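Local coordinates for protein nicotinate phosphoribosyltransferase (Saccharomyces cerevisiae, PDB 1VLP) that catalyses the ATP-dependent formation of nicotinate ribonucleotide from nicotinate and phosphoribosyl diphosphate, the first step from nicotinic acid toward NAD, at residues E245-V250 with L258-N263; E80-L85 with Y99-N104; T178-G183 with M208-G213. One frame throughout, in Å; residues are numbered along the deposited sequence.

Overall arrangement
All three contacts lie in series along the chain, none nested in or crossing another. Interaction 2 comes first: it closes a short loop between the neighbouring helices 79-88 and 94-101 of the N-terminal domain. Interaction 3 follows, joining helix 168-181 to helix 197-213 and thereby bracketing strand 186-188 of the parallel sheet. Interaction 1 is last and closes the tightest loop, with seven residues between its segments on helices 244-254 and 260-272. Interactions 1 and 3 fall on opposite sides of the chain's centre, their own centres about 38 Å apart. Each example joins two helices close in sequence, in its own region of the enzyme.

Interaction 1. Residues E245-V250 with L258-N263; sequences EWVMGV and LHANKN
Asn261 divides its amide between two neighbours: ND2 donates to OD2 of Asp289, while OD1 rests 3.8 Å from CG2 of Val247. The polar end is thus secured by an outside aspartate, and its oxygen side adjoins a methyl group of the facing helix. The same methyl does most of the work here. Val247 CG2 reaches the carbonyl oxygen of Ala260 at 3.4 Å and the methyl CB of Ala260 at 3.8 Å. It is carried there by the first torsion of Val247 (chi1 70°), which tucks CG1 between the backbone N and carbonyl carbon and sends CG2 away from N. One turn on, Val250 uses the matching branch, CG1, likewise anti to its backbone N: it meets CB of Asn263 at 3.9 Å, the two side chains slanting across one another, and passes 4.0 Å from Ala260 O. That carbonyl therefore sits beside two valine methyls. Val250 CG2 instead lies over one face of the Trp246 ring, whose NE1 is hydrogen-bonded to Ala264 O further along the second helix. Val247 also touches Thr284 and Phe285, and its side chain is about 10 Å from that of Arg306, a nicotinate-binding residue by similarity. Helix 244-254 begins at His244, by similarity the autophosphorylated histidine, unmodified here, and meets its successor, with His259 at the N-cap position, in a helix-loop-helix connection within the barrel-type NAPRTase domain.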
ATOM      1  N   GLU A 245       6.244  -3.575   5.959  1.00  5.16           N
ATOM      2  CA  GLU A 245       5.906  -4.196   7.240  1.00  7.32           C
ATOM      3  C   GLU A 245       6.460  -5.619   7.352  1.00  4.43           C
ATOM      4  O   GLU A 245       6.809  -6.075   8.438  1.00  6.13           O
ATOM      5  CB  GLU A 245       4.404  -4.086   7.522  1.00  8.89           C
ATOM      6  CG  GLU A 245       3.508  -4.882   6.751  1.00 11.38           C
ATOM      7  CD  GLU A 245       2.021  -4.798   7.280  1.00 12.75           C
ATOM      8  OE1 GLU A 245       1.813  -5.169   8.460  1.00 25.12           O
ATOM      9  OE2 GLU A 245       1.135  -4.484   6.494  1.00 21.31           O
ATOM     10  N   TRP A 246       6.694  -6.273   6.205  1.00  2.64           N
ATOM     11  CA  TRP A 246       7.327  -7.581   6.177  1.00  3.29           C
ATOM     12  C   TRP A 246       8.704  -7.566   6.751  1.00  3.92           C
ATOM     13  O   TRP A 246       8.940  -8.234   7.756  1.00  2.00           O
ATOM     14  CB  TRP A 246       7.303  -8.176   4.758  1.00  7.45           C
ATOM     15  CG  TRP A 246       7.837  -9.554   4.701  1.00  3.01           C
ATOM     16  CD1 TRP A 246       8.927  -9.965   3.987  1.00  8.45           C
ATOM     17  CD2 TRP A 246       7.314 -10.730   5.340  1.00  5.85           C
ATOM     18  NE1 TRP A 246       9.117 -11.293   4.160  1.00  4.63           N
ATOM     19  CE2 TRP A 246       8.155 -11.802   4.975  1.00  6.26           C
ATOM     20  CE3 TRP A 246       6.217 -10.986   6.193  1.00  4.61           C
ATOM     21  CZ2 TRP A 246       7.950 -13.113   5.436  1.00  9.83           C
ATOM     22  CZ3 TRP A 246       6.016 -12.278   6.644  1.00  6.80           C
ATOM     23  CH2 TRP A 246       6.862 -13.317   6.271  1.00  6.11           C
ATOM     24  N   VAL A 247       9.661  -6.847   6.158  1.00  3.00           N
ATOM     25  CA  VAL A 247      11.019  -6.906   6.758  1.00  4.85           C
ATOM     26  C   VAL A 247      11.087  -6.241   8.137  1.00  2.13           C
ATOM     27  O   VAL A 247      11.887  -6.655   8.947  1.00  3.68           O
ATOM     28  CB  VAL A 247      12.200  -6.424   5.834  1.00  8.05           C
ATOM     29  CG1 VAL A 247      12.175  -4.962   5.612  1.00 11.32           C
ATOM     30  CG2 VAL A 247      13.589  -6.877   6.443  1.00  5.80           C
HETATM   31  N   MSE A 248      10.281  -5.209   8.363  1.00  3.26           N
HETATM   32  CA  MSE A 248      10.171  -4.540   9.716  1.00  4.12           C
HETATM   33  C   MSE A 248       9.774  -5.569  10.740  1.00  4.48           C
HETATM   34  O   MSE A 248      10.421  -5.675  11.782  1.00  4.44           O
HETATM   35  CB  MSE A 248       9.179  -3.391   9.673  1.00  2.77           C
HETATM   36  CG  MSE A 248       9.557  -2.212   8.801  1.00  4.89           C
HETATM   37 SE   MSE A 248       8.105  -0.932   8.702  1.00 13.49          SE
HETATM   38  CE  MSE A 248       8.049  -0.354  10.562  1.00  7.28           C
ATOM     39  N   GLY A 249       8.741  -6.389  10.459  1.00  2.54           N
ATOM     40  CA  GLY A 249       8.344  -7.437  11.403  1.00  5.67           C
ATOM     41  C   GLY A 249       9.392  -8.510  11.594  1.00  3.89           C
ATOM     42  O   GLY A 249       9.708  -8.910  12.701  1.00  6.17           O
ATOM     43  N   VAL A 250       9.979  -8.999  10.490  1.00  6.48           N
ATOM     44  CA  VAL A 250      11.070  -9.968  10.552  1.00  3.67           C
ATOM     45  C   VAL A 250      12.228  -9.504  11.428  1.00  5.44           C
ATOM     46  O   VAL A 250      12.716 -10.253  12.277  1.00  6.03           O
ATOM     47  CB  VAL A 250      11.583 -10.402   9.111  1.00  5.67           C
ATOM     48  CG1 VAL A 250      12.825 -11.220   9.187  1.00  9.57           C
ATOM     49  CG2 VAL A 250      10.461 -11.164   8.371  1.00  5.16           C
ATOM     50  N   LEU A 258      20.798  -7.068  11.355  1.00  7.48           N
ATOM     51  CA  LEU A 258      21.959  -7.401  10.492  1.00 11.74           C
ATOM     52  C   LEU A 258      21.566  -8.434   9.413  1.00  8.74           C
ATOM     53  O   LEU A 258      22.050  -8.363   8.299  1.00  8.20           O
ATOM     54  CB  LEU A 258      23.125  -7.923  11.333  1.00 15.96           C
ATOM     55  CG  LEU A 258      24.478  -8.095  10.628  1.00 19.26           C
ATOM     56  CD1 LEU A 258      24.996  -6.751  10.118  1.00 18.09           C
ATOM     57  CD2 LEU A 258      25.491  -8.735  11.563  1.00 15.66           C
ATOM     58  N   HIS A 259      20.700  -9.384   9.750  1.00  7.47           N
ATOM     59  CA  HIS A 259      20.308 -10.407   8.788  1.00  7.19           C
ATOM     60  C   HIS A 259      18.873 -10.326   8.305  1.00  6.45           C
ATOM     61  O   HIS A 259      18.412 -11.235   7.636  1.00  8.17           O
ATOM     62  CB  HIS A 259      20.574 -11.790   9.371  1.00 10.31           C
ATOM     63  CG  HIS A 259      21.974 -11.966   9.862  1.00 13.38           C
ATOM     64  ND1 HIS A 259      22.279 -12.125  11.196  1.00 17.56           N
ATOM     65  CD2 HIS A 259      23.154 -11.994   9.198  1.00 14.87           C
ATOM     66  CE1 HIS A 259      23.589 -12.267  11.328  1.00 24.61           C
ATOM     67  NE2 HIS A 259      24.142 -12.186  10.132  1.00 14.85           N
ATOM     68  N   ALA A 260      18.169  -9.242   8.633  1.00  5.18           N
ATOM     69  CA  ALA A 260      16.725  -9.137   8.376  1.00  4.10           C
ATOM     70  C   ALA A 260      16.375  -9.102   6.873  1.00  4.19           C
ATOM     71  O   ALA A 260      15.431  -9.765   6.462  1.00  2.75           O
ATOM     72  CB  ALA A 260      16.167  -7.920   9.050  1.00  2.71           C
ATOM     73  N   ASN A 261      17.136  -8.375   6.054  1.00  2.61           N
ATOM     74  CA  ASN A 261      16.813  -8.323   4.620  1.00  2.27           C
ATOM     75  C   ASN A 261      16.881  -9.720   3.984  1.00  3.77           C
ATOM     76  O   ASN A 261      15.947 -10.148   3.324  1.00  4.01           O
ATOM     77  CB  ASN A 261      17.636  -7.280   3.884  1.00  4.51           C
ATOM     78  CG  ASN A 261      16.978  -5.902   3.897  1.00  2.48           C
ATOM     79  OD1 ASN A 261      15.790  -5.778   3.607  1.00  3.27           O
ATOM     80  ND2 ASN A 261      17.760  -4.872   4.185  1.00  3.94           N
ATOM     81  N   LYS A 262      17.943 -10.449   4.270  1.00  2.38           N
ATOM     82  CA  LYS A 262      18.111 -11.808   3.739  1.00  5.42           C
ATOM     83  C   LYS A 262      17.068 -12.749   4.326  1.00  4.40           C
ATOM     84  O   LYS A 262      16.461 -13.536   3.616  1.00  4.01           O
ATOM     85  CB  LYS A 262      19.523 -12.300   4.044  1.00  7.65           C
ATOM     86  CG  LYS A 262      19.786 -13.722   3.532  1.00 13.51           C
ATOM     87  CD  LYS A 262      21.248 -13.992   3.241  1.00 22.62           C
ATOM     88  CE  LYS A 262      21.420 -15.355   2.545  1.00 22.21           C
ATOM     89  NZ  LYS A 262      20.630 -16.431   3.270  1.00 21.76           N
ATOM     90  N   ASN A 263      16.819 -12.656   5.636  1.00  5.99           N
ATOM     91  CA  ASN A 263      15.838 -13.536   6.270  1.00  4.36           C
ATOM     92  C   ASN A 263      14.452 -13.301   5.715  1.00  3.77           C
ATOM     93  O   ASN A 263      13.710 -14.260   5.469  1.00  3.56           O
ATOM     94  CB  ASN A 263      15.829 -13.352   7.775  1.00  6.84           C
ATOM     95  CG  ASN A 263      17.029 -13.995   8.438  1.00  6.85           C
ATOM     96  OD1 ASN A 263      17.634 -14.903   7.885  1.00  9.68           O
ATOM     97  ND2 ASN A 263      17.383 -13.519   9.634  1.00 11.78           N
TER

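Interaction 2. Residues E80-L85 with Y99-N104; sequences EEIEYL and YISSSN
Ile82 and Ile100 meet methyl to methyl in a helix-loop-helix unit of the NAPRTase N-terminal domain, where helix 79-88 packs on helix 94-101. The tight part is small and wholly apolar. CD1 of Ile82 approaches CD1 of Ile100 to 3.5 Å, and the two side chains run past each other in opposite senses, so that Ile82 CD1 also lies 3.8 Å from CG1 of Ile100. From the next turn of the first helix, Leu85 brings CD1 to 3.8 Å from the same terminal methyl of Ile100, which therefore touches both residues of helix 79-88. Its position follows from a side-chain torsion uncommon in helices: CG1 of Ile100 stands between the backbone N and the carbonyl carbon (chi1 60°), with the chain extended beyond it. Phe77, in the preceding loop, touches both isoleucines. The solvent side has a single hydroxyl in place of interlocking methyls. Exposed Ser101 offers only OG, 3.7 Å from Ile82 CD1 and 3.8 Å from Ile82 CG2; these are van der Waals contacts, since the polar partner of OG is the backbone oxygen of Ile97 within its own helix. The example thus shows a methyl cluster, buried at Leu85 and Ile100 and partly exposed at Ile82, bordered by a locally satisfied hydroxyl. Just past this border comes an ST turn, in which the backbone N of Asn104 donates to OG of Ser102 over 3.0 Å with an N-H...O angle of 164°.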
ATOM      1  N   GLU A  80     -17.096 -17.046  -4.395  1.00  6.38           N
ATOM      2  CA  GLU A  80     -16.627 -16.401  -5.642  1.00 11.35           C
ATOM      3  C   GLU A  80     -15.331 -15.639  -5.386  1.00  5.11           C
ATOM      4  O   GLU A  80     -14.434 -15.625  -6.215  1.00  7.04           O
ATOM      5  CB  GLU A  80     -17.705 -15.430  -6.140  1.00 14.16           C
ATOM      6  CG  GLU A  80     -17.434 -14.724  -7.477  1.00 24.83           C
ATOM      7  CD  GLU A  80     -18.699 -14.070  -8.063  1.00 24.97           C
ATOM      8  OE1 GLU A  80     -19.808 -14.641  -7.865  1.00 37.93           O
ATOM      9  OE2 GLU A  80     -18.588 -12.994  -8.710  1.00 30.59           O
ATOM     10  N   GLU A  81     -15.210 -15.044  -4.208  1.00  2.67           N
ATOM     11  CA  GLU A  81     -13.994 -14.318  -3.851  1.00  4.77           C
ATOM     12  C   GLU A  81     -12.817 -15.272  -3.702  1.00  4.66           C
ATOM     13  O   GLU A  81     -11.708 -14.986  -4.188  1.00  4.14           O
ATOM     14  CB  GLU A  81     -14.206 -13.511  -2.585  1.00  4.39           C
ATOM     15  CG  GLU A  81     -15.164 -12.319  -2.877  1.00 10.32           C
ATOM     16  CD  GLU A  81     -15.588 -11.601  -1.637  1.00  8.08           C
ATOM     17  OE1 GLU A  81     -15.308 -12.129  -0.546  1.00  7.22           O
ATOM     18  OE2 GLU A  81     -16.202 -10.505  -1.781  1.00 13.49           O
ATOM     19  N   ILE A  82     -13.051 -16.399  -3.051  1.00  2.29           N
ATOM     20  CA  ILE A  82     -11.971 -17.370  -2.869  1.00  2.84           C
ATOM     21  C   ILE A  82     -11.557 -17.948  -4.246  1.00  3.75           C
ATOM     22  O   ILE A  82     -10.366 -18.122  -4.549  1.00  3.14           O
ATOM     23  CB  ILE A  82     -12.396 -18.467  -1.911  1.00  3.00           C
ATOM     24  CG1 ILE A  82     -12.572 -17.914  -0.483  1.00  4.65           C
ATOM     25  CG2 ILE A  82     -11.437 -19.683  -1.989  1.00  7.97           C
ATOM     26  CD1 ILE A  82     -11.365 -17.650   0.226  1.00  4.92           C
ATOM     27  N   GLU A  83     -12.538 -18.240  -5.074  1.00  4.29           N
ATOM     28  CA  GLU A  83     -12.225 -18.673  -6.439  1.00  6.88           C
ATOM     29  C   GLU A  83     -11.360 -17.633  -7.167  1.00  3.39           C
ATOM     30  O   GLU A  83     -10.415 -18.008  -7.863  1.00  2.95           O
ATOM     31  CB  GLU A  83     -13.470 -18.969  -7.245  1.00  6.62           C
ATOM     32  CG  GLU A  83     -13.127 -19.612  -8.628  1.00 14.58           C
ATOM     33  CD  GLU A  83     -12.003 -20.704  -8.565  1.00 26.96           C
ATOM     34  OE1 GLU A  83     -12.224 -21.728  -7.835  1.00 13.99           O
ATOM     35  OE2 GLU A  83     -10.916 -20.512  -9.238  1.00 13.16           O
ATOM     36  N   TYR A  84     -11.720 -16.357  -7.046  1.00  3.09           N
ATOM     37  CA  TYR A  84     -10.957 -15.283  -7.677  1.00  4.62           C
ATOM     38  C   TYR A  84      -9.508 -15.273  -7.199  1.00  3.57           C
ATOM     39  O   TYR A  84      -8.579 -15.143  -8.012  1.00  5.16           O
ATOM     40  CB  TYR A  84     -11.602 -13.916  -7.485  1.00  2.65           C
ATOM     41  CG  TYR A  84     -10.916 -12.827  -8.266  1.00  5.71           C
ATOM     42  CD1 TYR A  84     -11.129 -12.709  -9.637  1.00  2.00           C
ATOM     43  CD2 TYR A  84     -10.062 -11.907  -7.650  1.00  4.88           C
ATOM     44  CE1 TYR A  84     -10.548 -11.701 -10.374  1.00  4.74           C
ATOM     45  CE2 TYR A  84      -9.431 -10.927  -8.397  1.00  5.12           C
ATOM     46  CZ  TYR A  84      -9.661 -10.832  -9.763  1.00  5.15           C
ATOM     47  OH  TYR A  84      -9.068  -9.826 -10.520  1.00  6.36           O
ATOM     48  N   LEU A  85      -9.310 -15.453  -5.900  1.00  3.96           N
ATOM     49  CA  LEU A  85      -7.964 -15.460  -5.340  1.00  5.58           C
ATOM     50  C   LEU A  85      -7.153 -16.660  -5.882  1.00  6.14           C
ATOM     51  O   LEU A  85      -5.977 -16.513  -6.230  1.00  5.88           O
ATOM     52  CB  LEU A  85      -8.000 -15.479  -3.800  1.00  5.46           C
ATOM     53  CG  LEU A  85      -8.508 -14.240  -3.058  1.00  3.96           C
ATOM     54  CD1 LEU A  85      -8.642 -14.503  -1.567  1.00  6.81           C
ATOM     55  CD2 LEU A  85      -7.620 -13.015  -3.345  1.00 10.15           C
ATOM     56  N   TYR A  99      -7.658 -21.741   5.475  1.00  6.76           N
ATOM     57  CA  TYR A  99      -7.806 -20.905   6.654  1.00  7.67           C
ATOM     58  C   TYR A  99      -8.789 -19.762   6.435  1.00  5.57           C
ATOM     59  O   TYR A  99      -9.689 -19.576   7.259  1.00  6.69           O
ATOM     60  CB  TYR A  99      -6.413 -20.437   7.133  1.00  5.29           C
ATOM     61  CG  TYR A  99      -6.307 -19.128   7.849  1.00  3.65           C
ATOM     62  CD1 TYR A  99      -6.631 -19.001   9.194  1.00  5.08           C
ATOM     63  CD2 TYR A  99      -5.782 -18.016   7.186  1.00  3.72           C
ATOM     64  CE1 TYR A  99      -6.491 -17.779   9.836  1.00  7.18           C
ATOM     65  CE2 TYR A  99      -5.621 -16.813   7.821  1.00  8.95           C
ATOM     66  CZ  TYR A  99      -5.993 -16.694   9.132  1.00  4.99           C
ATOM     67  OH  TYR A  99      -5.809 -15.482   9.757  1.00  4.64           O
ATOM     68  N   ILE A 100      -8.663 -19.040   5.318  1.00  5.95           N
ATOM     69  CA  ILE A 100      -9.635 -17.975   5.041  1.00  5.42           C
ATOM     70  C   ILE A 100     -11.005 -18.470   4.503  1.00  5.68           C
ATOM     71  O   ILE A 100     -11.977 -17.693   4.516  1.00  6.95           O
ATOM     72  CB  ILE A 100      -9.081 -16.841   4.158  1.00  7.36           C
ATOM     73  CG1 ILE A 100      -8.605 -17.358   2.779  1.00  5.68           C
ATOM     74  CG2 ILE A 100      -7.958 -16.100   4.906  1.00  5.43           C
ATOM     75  CD1 ILE A 100      -8.487 -16.281   1.737  1.00  7.57           C
ATOM     76  N   SER A 101     -11.047 -19.723   4.048  1.00  5.56           N
ATOM     77  CA  SER A 101     -12.260 -20.368   3.512  1.00  8.72           C
ATOM     78  C   SER A 101     -13.131 -20.899   4.650  1.00 10.32           C
ATOM     79  O   SER A 101     -14.344 -21.136   4.481  1.00 10.38           O
ATOM     80  CB  SER A 101     -11.884 -21.595   2.650  1.00  6.23           C
ATOM     81  OG  SER A 101     -11.306 -21.171   1.456  1.00 10.04           O
ATOM     82  N   SER A 102     -12.491 -21.191   5.769  1.00  8.98           N
ATOM     83  CA  SER A 102     -13.179 -21.777   6.905  1.00  9.97           C
ATOM     84  C   SER A 102     -14.266 -20.877   7.466  1.00 11.14           C
ATOM     85  O   SER A 102     -14.154 -19.637   7.468  1.00  9.43           O
ATOM     86  CB  SER A 102     -12.183 -22.098   7.998  1.00 11.00           C
ATOM     87  OG  SER A 102     -12.832 -22.570   9.146  1.00 15.28           O
ATOM     88  N   SER A 103     -15.324 -21.516   7.992  1.00 10.83           N
ATOM     89  CA  SER A 103     -16.373 -20.767   8.686  1.00 11.77           C
ATOM     90  C   SER A 103     -15.842 -20.106   9.964  1.00  9.41           C
ATOM     91  O   SER A 103     -16.463 -19.187  10.502  1.00 10.47           O
ATOM     92  CB  SER A 103     -17.555 -21.688   9.011  1.00 11.19           C
ATOM     93  OG  SER A 103     -17.134 -22.770   9.816  1.00  9.13           O
ATOM     94  N   ASN A 104     -14.681 -20.557  10.436  1.00  8.20           N
ATOM     95  CA  ASN A 104     -14.069 -19.957  11.621  1.00 10.33           C
ATOM     96  C   ASN A 104     -13.445 -18.586  11.349  1.00  6.27           C
ATOM     97  O   ASN A 104     -13.335 -17.760  12.277  1.00  6.78           O
ATOM     98  CB  ASN A 104     -13.019 -20.878  12.261  1.00 10.57           C
ATOM     99  CG  ASN A 104     -13.609 -22.181  12.762  1.00 16.63           C
ATOM    100  OD1 ASN A 104     -14.614 -22.200  13.493  1.00 20.92           O
ATOM    101  ND2 ASN A 104     -13.001 -23.285  12.351  1.00 33.09           N
TER

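Interaction 3. Residues T178-G183 with M208-G213; sequences TLFDNG and MKAVNG
This is a buried, apolar helix-to-helix contact near the C-terminal ends of helices 168-181 and 197-213, built on a single aromatic ring. Phe180 reaches out from the first helix, and the distal corner of its ring meets the second at Ala210 and Val211. CZ of Phe180 comes to 3.6 Å from CG2 of Val211, which approaches at a slant, while CE2 of Phe180 lies 3.9 Å from CB of Ala210, at the ring edge and near its plane. CE2 also passes 3.8 Å from the backbone N of Val211, so the ring also lies against the helix backbone. Val211 meets it with the branch beside its own N, CG1 being turned anti to that nitrogen (chi1 172°). Leu222, on strand 222-225, touches both Phe180 and Val211, and Phe186 meets the Phe180 ring as well. Just beyond the aromatic, the first helix is finished firmly. Thr178 O accepts from Asn182 N at 3.2 Å and from Asn182 ND2 at 2.9 Å, the two donors arriving from opposite faces of the carbonyl plane; the ND2 bond is almost straight, at 178°. Gly183, with positive phi, is the C-prime residue of a Schellman motif: Ile184 N bonds to Leu179 O and Gly183 N to Phe180 O. Strand 186-188 follows, and helix 197-213 leads toward its parallel neighbour 222-225, a beta-alpha-beta crossover of the parallel sheet in the alpha/beta fold.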
ATOM      1  N   THR A 178      -2.624  10.162 -21.402  1.00  4.49           N
ATOM      2  CA  THR A 178      -1.262  10.687 -21.484  1.00  3.20           C
ATOM      3  C   THR A 178      -0.225   9.613 -21.209  1.00  5.56           C
ATOM      4  O   THR A 178       0.805   9.493 -21.909  1.00  3.53           O
ATOM      5  CB  THR A 178      -1.089  11.895 -20.568  1.00  4.07           C
ATOM      6  OG1 THR A 178      -2.049  12.894 -20.937  1.00  6.55           O
ATOM      7  CG2 THR A 178       0.316  12.498 -20.673  1.00  4.12           C
ATOM      8  N   LEU A 179      -0.472   8.837 -20.164  1.00  2.81           N
ATOM      9  CA  LEU A 179       0.414   7.762 -19.787  1.00  5.31           C
ATOM     10  C   LEU A 179       0.585   6.784 -20.967  1.00  3.24           C
ATOM     11  O   LEU A 179       1.696   6.486 -21.353  1.00  3.02           O
ATOM     12  CB  LEU A 179      -0.116   7.102 -18.515  1.00  4.31           C
ATOM     13  CG  LEU A 179       0.001   7.925 -17.229  1.00  4.23           C
ATOM     14  CD1 LEU A 179      -0.931   7.371 -16.101  1.00  4.99           C
ATOM     15  CD2 LEU A 179       1.415   8.019 -16.748  1.00 11.24           C
ATOM     16  N   PHE A 180      -0.521   6.342 -21.539  1.00  4.49           N
ATOM     17  CA  PHE A 180      -0.495   5.401 -22.647  1.00  6.16           C
ATOM     18  C   PHE A 180       0.233   5.976 -23.870  1.00  6.05           C
ATOM     19  O   PHE A 180       1.027   5.287 -24.497  1.00  5.94           O
ATOM     20  CB  PHE A 180      -1.902   4.994 -23.025  1.00  6.50           C
ATOM     21  CG  PHE A 180      -2.655   4.212 -21.981  1.00  4.73           C
ATOM     22  CD1 PHE A 180      -2.038   3.300 -21.107  1.00  5.61           C
ATOM     23  CD2 PHE A 180      -4.015   4.382 -21.903  1.00  7.49           C
ATOM     24  CE1 PHE A 180      -2.802   2.595 -20.215  1.00  4.04           C
ATOM     25  CE2 PHE A 180      -4.752   3.705 -20.997  1.00  6.41           C
ATOM     26  CZ  PHE A 180      -4.160   2.813 -20.168  1.00  4.72           C
ATOM     27  N   ASP A 181       0.028   7.259 -24.175  1.00  5.52           N
ATOM     28  CA  ASP A 181       0.800   7.897 -25.275  1.00  8.20           C
ATOM     29  C   ASP A 181       2.294   7.902 -25.092  1.00  5.59           C
ATOM     30  O   ASP A 181       3.037   7.961 -26.055  1.00  6.56           O
ATOM     31  CB  ASP A 181       0.429   9.344 -25.445  1.00  8.97           C
ATOM     32  CG  ASP A 181      -0.974   9.530 -25.831  1.00  9.23           C
ATOM     33  OD1 ASP A 181      -1.619   8.580 -26.330  1.00 11.68           O
ATOM     34  OD2 ASP A 181      -1.435  10.656 -25.619  1.00 15.60           O
ATOM     35  N   ASN A 182       2.729   7.886 -23.842  1.00  2.95           N
ATOM     36  CA  ASN A 182       4.136   7.814 -23.496  1.00  5.18           C
ATOM     37  C   ASN A 182       4.628   6.395 -23.222  1.00  5.89           C
ATOM     38  O   ASN A 182       5.755   6.182 -22.757  1.00  7.61           O
ATOM     39  CB  ASN A 182       4.355   8.735 -22.297  1.00  4.43           C
ATOM     40  CG  ASN A 182       4.408  10.193 -22.711  1.00  7.67           C
ATOM     41  OD1 ASN A 182       5.469  10.696 -23.036  1.00  9.46           O
ATOM     42  ND2 ASN A 182       3.266  10.868 -22.708  1.00  7.13           N
ATOM     43  N   GLY A 183       3.791   5.403 -23.560  1.00  6.63           N
ATOM     44  CA  GLY A 183       4.137   4.004 -23.364  1.00  7.04           C
ATOM     45  C   GLY A 183       4.408   3.591 -21.934  1.00  7.12           C
ATOM     46  O   GLY A 183       5.167   2.665 -21.695  1.00  9.17           O
HETATM   47  N   MSE A 208     -10.470   2.777 -17.683  1.00  5.29           N
HETATM   48  CA  MSE A 208     -10.917   1.755 -18.626  1.00  6.24           C
HETATM   49  C   MSE A 208     -11.430   2.428 -19.911  1.00  5.65           C
HETATM   50  O   MSE A 208     -11.280   1.881 -20.979  1.00  6.26           O
HETATM   51  CB  MSE A 208     -12.013   0.884 -18.032  1.00  5.27           C
HETATM   52  CG  MSE A 208     -11.575   0.067 -16.811  1.00  8.35           C
HETATM   53 SE   MSE A 208      -9.819  -0.761 -16.966  1.00 12.73          SE
HETATM   54  CE  MSE A 208     -10.246  -2.054 -18.460  1.00 17.69           C
ATOM     55  N   LYS A 209     -12.015   3.610 -19.798  1.00  6.01           N
ATOM     56  CA  LYS A 209     -12.507   4.345 -20.982  1.00  7.73           C
ATOM     57  C   LYS A 209     -11.310   4.699 -21.843  1.00  7.04           C
ATOM     58  O   LYS A 209     -11.363   4.619 -23.058  1.00  6.14           O
ATOM     59  CB  LYS A 209     -13.272   5.624 -20.592  1.00  8.33           C
ATOM     60  CG  LYS A 209     -13.853   6.335 -21.809  1.00 13.08           C
ATOM     61  CD  LYS A 209     -14.709   7.569 -21.501  1.00 14.25           C
ATOM     62  CE  LYS A 209     -15.140   8.301 -22.846  1.00 16.77           C
ATOM     63  NZ  LYS A 209     -16.357   7.773 -23.472  1.00 31.87           N
ATOM     64  N   ALA A 210     -10.220   5.107 -21.200  1.00  4.65           N
ATOM     65  CA  ALA A 210      -8.946   5.330 -21.871  1.00  4.01           C
ATOM     66  C   ALA A 210      -8.387   4.051 -22.559  1.00  6.67           C
ATOM     67  O   ALA A 210      -7.963   4.083 -23.724  1.00  6.66           O
ATOM     68  CB  ALA A 210      -7.933   5.915 -20.879  1.00  6.24           C
ATOM     69  N   VAL A 211      -8.340   2.943 -21.824  1.00  5.14           N
ATOM     70  CA  VAL A 211      -7.873   1.690 -22.385  1.00  5.74           C
ATOM     71  C   VAL A 211      -8.648   1.365 -23.689  1.00  8.63           C
ATOM     72  O   VAL A 211      -8.064   1.032 -24.724  1.00  6.54           O
ATOM     73  CB  VAL A 211      -8.018   0.546 -21.380  1.00  6.16           C
ATOM     74  CG1 VAL A 211      -7.707  -0.788 -22.055  1.00  7.48           C
ATOM     75  CG2 VAL A 211      -7.080   0.744 -20.161  1.00  8.85           C
ATOM     76  N   ASN A 212      -9.971   1.447 -23.598  1.00  4.00           N
ATOM     77  CA  ASN A 212     -10.884   1.023 -24.658  1.00  5.94           C
ATOM     78  C   ASN A 212     -10.999   1.958 -25.832  1.00  6.13           C
ATOM     79  O   ASN A 212     -11.598   1.587 -26.847  1.00  8.08           O
ATOM     80  CB  ASN A 212     -12.234   0.679 -24.045  1.00  5.85           C
ATOM     81  CG  ASN A 212     -12.152  -0.618 -23.231  1.00 13.04           C
ATOM     82  OD1 ASN A 212     -11.459  -1.542 -23.650  1.00  9.97           O
ATOM     83  ND2 ASN A 212     -12.790  -0.667 -22.055  1.00 11.16           N
ATOM     84  N   GLY A 213     -10.328   3.113 -25.739  1.00  8.00           N
ATOM     85  CA  GLY A 213     -10.116   3.997 -26.897  1.00  9.43           C
ATOM     86  C   GLY A 213      -9.058   3.414 -27.835  1.00  9.20           C
ATOM     87  O   GLY A 213      -9.020   3.757 -28.992  1.00 12.60           O
TER